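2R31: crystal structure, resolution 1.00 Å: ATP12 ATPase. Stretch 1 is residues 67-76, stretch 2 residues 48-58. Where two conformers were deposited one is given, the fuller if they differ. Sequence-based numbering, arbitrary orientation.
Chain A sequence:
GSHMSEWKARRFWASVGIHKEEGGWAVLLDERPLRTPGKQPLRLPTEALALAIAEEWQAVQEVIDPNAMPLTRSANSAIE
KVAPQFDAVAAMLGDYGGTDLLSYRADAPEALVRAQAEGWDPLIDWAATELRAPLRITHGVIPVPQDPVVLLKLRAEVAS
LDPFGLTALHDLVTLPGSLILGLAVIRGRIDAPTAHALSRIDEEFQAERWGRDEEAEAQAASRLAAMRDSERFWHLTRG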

# COMPACT_ATOMS: atom_id res chain seq x y z
N ASN A 67 11.20 6.16 10.86
CA ASN A 67 10.19 6.91 10.13
C ASN A 67 10.79 7.68 8.96
O ASN A 67 10.11 7.97 7.97
CB ASN A 67 9.38 7.84 11.02
CG ASN A 67 8.50 6.97 11.92
OD1 ASN A 67 7.90 5.96 11.52
ND2 ASN A 67 8.45 7.35 13.18
N ALA A 68 12.09 7.93 9.07
CA ALA A 68 12.87 8.57 8.01
C ALA A 68 13.33 7.57 6.95
O ALA A 68 13.85 8.04 5.93
CB ALA A 68 14.06 9.32 8.62
N MET A 69 13.05 6.26 7.17
CA MET A 69 13.51 5.18 6.32
C MET A 69 12.31 4.32 5.89
O MET A 69 12.29 3.09 6.10
CB MET A 69 14.56 4.36 7.06
CG MET A 69 15.61 5.31 7.59
SD MET A 69 16.94 4.67 8.56
CE MET A 69 17.94 4.22 7.15
N PRO A 70 11.30 4.92 5.27
CA PRO A 70 10.13 4.15 4.89
C PRO A 70 10.38 3.10 3.81
O PRO A 70 9.70 2.06 3.76
CB PRO A 70 9.15 5.24 4.37
CG PRO A 70 10.08 6.30 3.85
CD PRO A 70 11.15 6.35 4.90
N LEU A 71 11.32 3.37 2.93
CA LEU A 71 11.61 2.45 1.84
C LEU A 71 12.36 1.23 2.35
O LEU A 71 12.12 0.11 1.92
CB LEU A 71 12.41 3.15 0.74
CG LEU A 71 11.74 4.32 0.06
CD1 LEU A 71 12.74 5.06 -0.81
CD2 LEU A 71 10.53 3.88 -0.75
N THR A 72 13.31 1.46 3.28
CA THR A 72 13.95 0.33 3.95
C THR A 72 12.93 -0.54 4.65
O THR A 72 12.99 -1.78 4.56
CB THR A 72 15.01 0.86 4.96
OG1 THR A 72 16.02 1.59 4.29
CG2 THR A 72 15.67 -0.30 5.71
N ARG A 73 11.97 0.07 5.35
CA ARG A 73 10.94 -0.65 6.05
C ARG A 73 10.12 -1.51 5.07
O ARG A 73 9.83 -2.67 5.38
CB ARG A 73 10.04 0.34 6.79
CG ARG A 73 8.88 -0.11 7.61
CD ARG A 73 8.50 0.85 8.72
NE ARG A 73 7.61 1.99 8.45
CZ ARG A 73 8.01 3.23 8.44
NH1 ARG A 73 9.34 3.22 8.60
NH2 ARG A 73 7.37 4.39 8.23
N SER A 74 9.75 -0.96 3.92
CA SER A 74 9.00 -1.71 2.91
C SER A 74 9.82 -2.82 2.30
O SER A 74 9.32 -3.92 2.08
CB SER A 74 8.55 -0.72 1.83
OG SER A 74 7.67 0.25 2.22
N ALA A 75 11.10 -2.57 2.02
CA ALA A 75 11.95 -3.61 1.46
C ALA A 75 12.17 -4.74 2.44
O ALA A 75 12.18 -5.92 2.05
CB ALA A 75 13.28 -3.01 1.02
N ASN A 76 12.36 -4.42 3.72
CA ASN A 76 12.50 -5.47 4.74
C ASN A 76 11.26 -6.35 4.73
O ASN A 76 11.33 -7.58 4.84
CB ASN A 76 12.70 -4.84 6.12
CG ASN A 76 14.06 -4.24 6.32
OD1 ASN A 76 15.02 -4.57 5.64
ND2 ASN A 76 14.13 -3.37 7.35
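Stretch 2 48-58: ALALAIAEEWQ

Stretch 2 is helical from A48 to Q58, part of a helix that begins earlier in the chain, with regular i to i-4 backbone hydrogen bonds from A52 N to A48 O (3.1 Å) through Q58 N to A54 O (2.8 Å). It crosses helix 70-76 of stretch 1 at -123°, nearer perpendicular than antiparallel, with the axes 9.0 Å apart at closest approach. The backbones come nearest at M69 and E56, whose CA atoms are 5.5 Å apart; T72 CA and I53 CA are 6.0 Å apart. A48, A50 and L51 make no contact. L49 CD1 lies 4.2 Å from L71 CD2. One turn on, A52 CB meets L71 CD1 at 3.4 Å. I53 points its CA-to-CB bond sideways, but the end of its side chain comes nearer: I53 CG1 is 3.7 Å from L71 CB and I53 CD1 is 3.9 Å from A75 CB. L71 thus sits as a knob among L49, A52, I53 and E56. A54, which points away, and E55 take no part. E56 points toward stretch 1, and its extended side chain (chi1 m, chi2 t) brings the carboxylate to the start of the other helix, just after the N-cap residue M69. There E56 OE2 accepts a hydrogen bond from L71 N (2.9 Å), while E56 OE1 accepts two, from T72 N (2.9 Å) and T72 OG1 (2.7 Å), so the acid serves backbone amides of the first turn. P70 N, lacking a hydrogen, is close to OE2 of E56 at 3.1 Å without bonding. W57 NE1 donates to T72 OG1 (3.0 Å), which lies at the ring edge, so this hydroxyl accepts from the indole as it donates to E56. Over one face of the indole, M69 CE lies 3.3 Å from W57 CE2 in a CH-pi contact.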

# COMPACT_ATOMS: atom_id res chain seq x y z
N ALA A 48 16.58 2.30 -9.10
CA ALA A 48 15.90 3.46 -8.53
C ALA A 48 15.60 3.22 -7.06
O ALA A 48 15.79 4.12 -6.23
CB ALA A 48 14.61 3.76 -9.27
N LEU A 49 15.11 2.02 -6.70
CA LEU A 49 14.86 1.75 -5.31
C LEU A 49 16.18 1.69 -4.51
O LEU A 49 16.25 2.21 -3.39
CB LEU A 49 14.07 0.45 -5.09
CG LEU A 49 13.77 0.13 -3.65
CD1 LEU A 49 12.91 1.19 -2.98
CD2 LEU A 49 13.12 -1.22 -3.47
N ALA A 50 17.21 1.08 -5.07
CA ALA A 50 18.51 1.04 -4.38
C ALA A 50 19.03 2.42 -4.11
O ALA A 50 19.52 2.70 -3.01
CB ALA A 50 19.50 0.21 -5.19
N LEU A 51 18.99 3.33 -5.09
CA LEU A 51 19.46 4.70 -4.89
C LEU A 51 18.65 5.39 -3.79
O LEU A 51 19.22 6.12 -2.96
CB LEU A 51 19.39 5.50 -6.18
CG LEU A 51 20.39 5.12 -7.27
CD1 LEU A 51 19.97 5.76 -8.59
CD2 LEU A 51 21.81 5.51 -6.86
N ALA A 52 17.35 5.20 -3.77
CA ALA A 52 16.49 5.85 -2.79
C ALA A 52 16.71 5.30 -1.39
O ALA A 52 16.67 6.06 -0.39
CB ALA A 52 15.05 5.76 -3.24
N ILE A 53 16.94 4.00 -1.25
CA ILE A 53 17.29 3.40 0.03
C ILE A 53 18.67 3.89 0.45
O ILE A 53 18.88 4.24 1.64
CB ILE A 53 17.12 1.88 0.02
CG1 ILE A 53 15.64 1.56 0.01
CG2 ILE A 53 17.81 1.24 1.23
CD1 ILE A 53 15.29 0.09 -0.10
N ALA A 54 19.64 3.94 -0.45
CA ALA A 54 20.94 4.49 -0.12
C ALA A 54 20.80 5.91 0.43
O ALA A 54 21.49 6.25 1.40
CB ALA A 54 21.86 4.44 -1.32
N GLU A 55 19.93 6.73 -0.16
CA GLU A 55 19.70 8.07 0.37
C GLU A 55 19.22 8.04 1.81
O GLU A 55 19.59 8.90 2.64
CB GLU A 55 18.74 8.87 -0.51
CG GLU A 55 19.22 9.28 -1.88
CD GLU A 55 18.16 9.80 -2.82
OE1 GLU A 55 16.94 9.60 -2.59
OE2 GLU A 55 18.50 10.43 -3.86
N GLU A 56 18.35 7.09 2.18
CA GLU A 56 17.90 6.96 3.57
C GLU A 56 19.07 6.70 4.50
O GLU A 56 19.18 7.29 5.58
CB GLU A 56 16.86 5.87 3.73
CG GLU A 56 15.56 6.13 2.99
CD GLU A 56 14.49 5.09 3.21
OE1 GLU A 56 14.78 3.95 3.63
OE2 GLU A 56 13.30 5.43 2.92
N TRP A 57 19.96 5.80 4.13
CA TRP A 57 21.10 5.45 4.99
C TRP A 57 22.18 6.55 5.00
O TRP A 57 22.80 6.76 6.02
CB TRP A 57 21.68 4.07 4.54
CG TRP A 57 20.70 3.00 4.98
CD1 TRP A 57 19.59 2.56 4.31
CD2 TRP A 57 20.68 2.31 6.21
NE1 TRP A 57 18.91 1.63 5.02
CE2 TRP A 57 19.55 1.46 6.23
CE3 TRP A 57 21.50 2.31 7.36
CZ2 TRP A 57 19.22 0.65 7.29
CZ3 TRP A 57 21.18 1.51 8.40
CH2 TRP A 57 20.06 0.67 8.39
N GLN A 58 22.31 7.31 3.91
CA GLN A 58 23.21 8.47 3.88
C GLN A 58 22.70 9.57 4.74
O GLN A 58 23.46 10.37 5.32
CB GLN A 58 23.36 8.95 2.42
CG GLN A 58 24.25 10.15 2.25
CD GLN A 58 25.51 10.09 2.98
OE1 GLN A 58 26.19 9.19 3.34
NE2 GLN A 58 25.99 11.29 3.33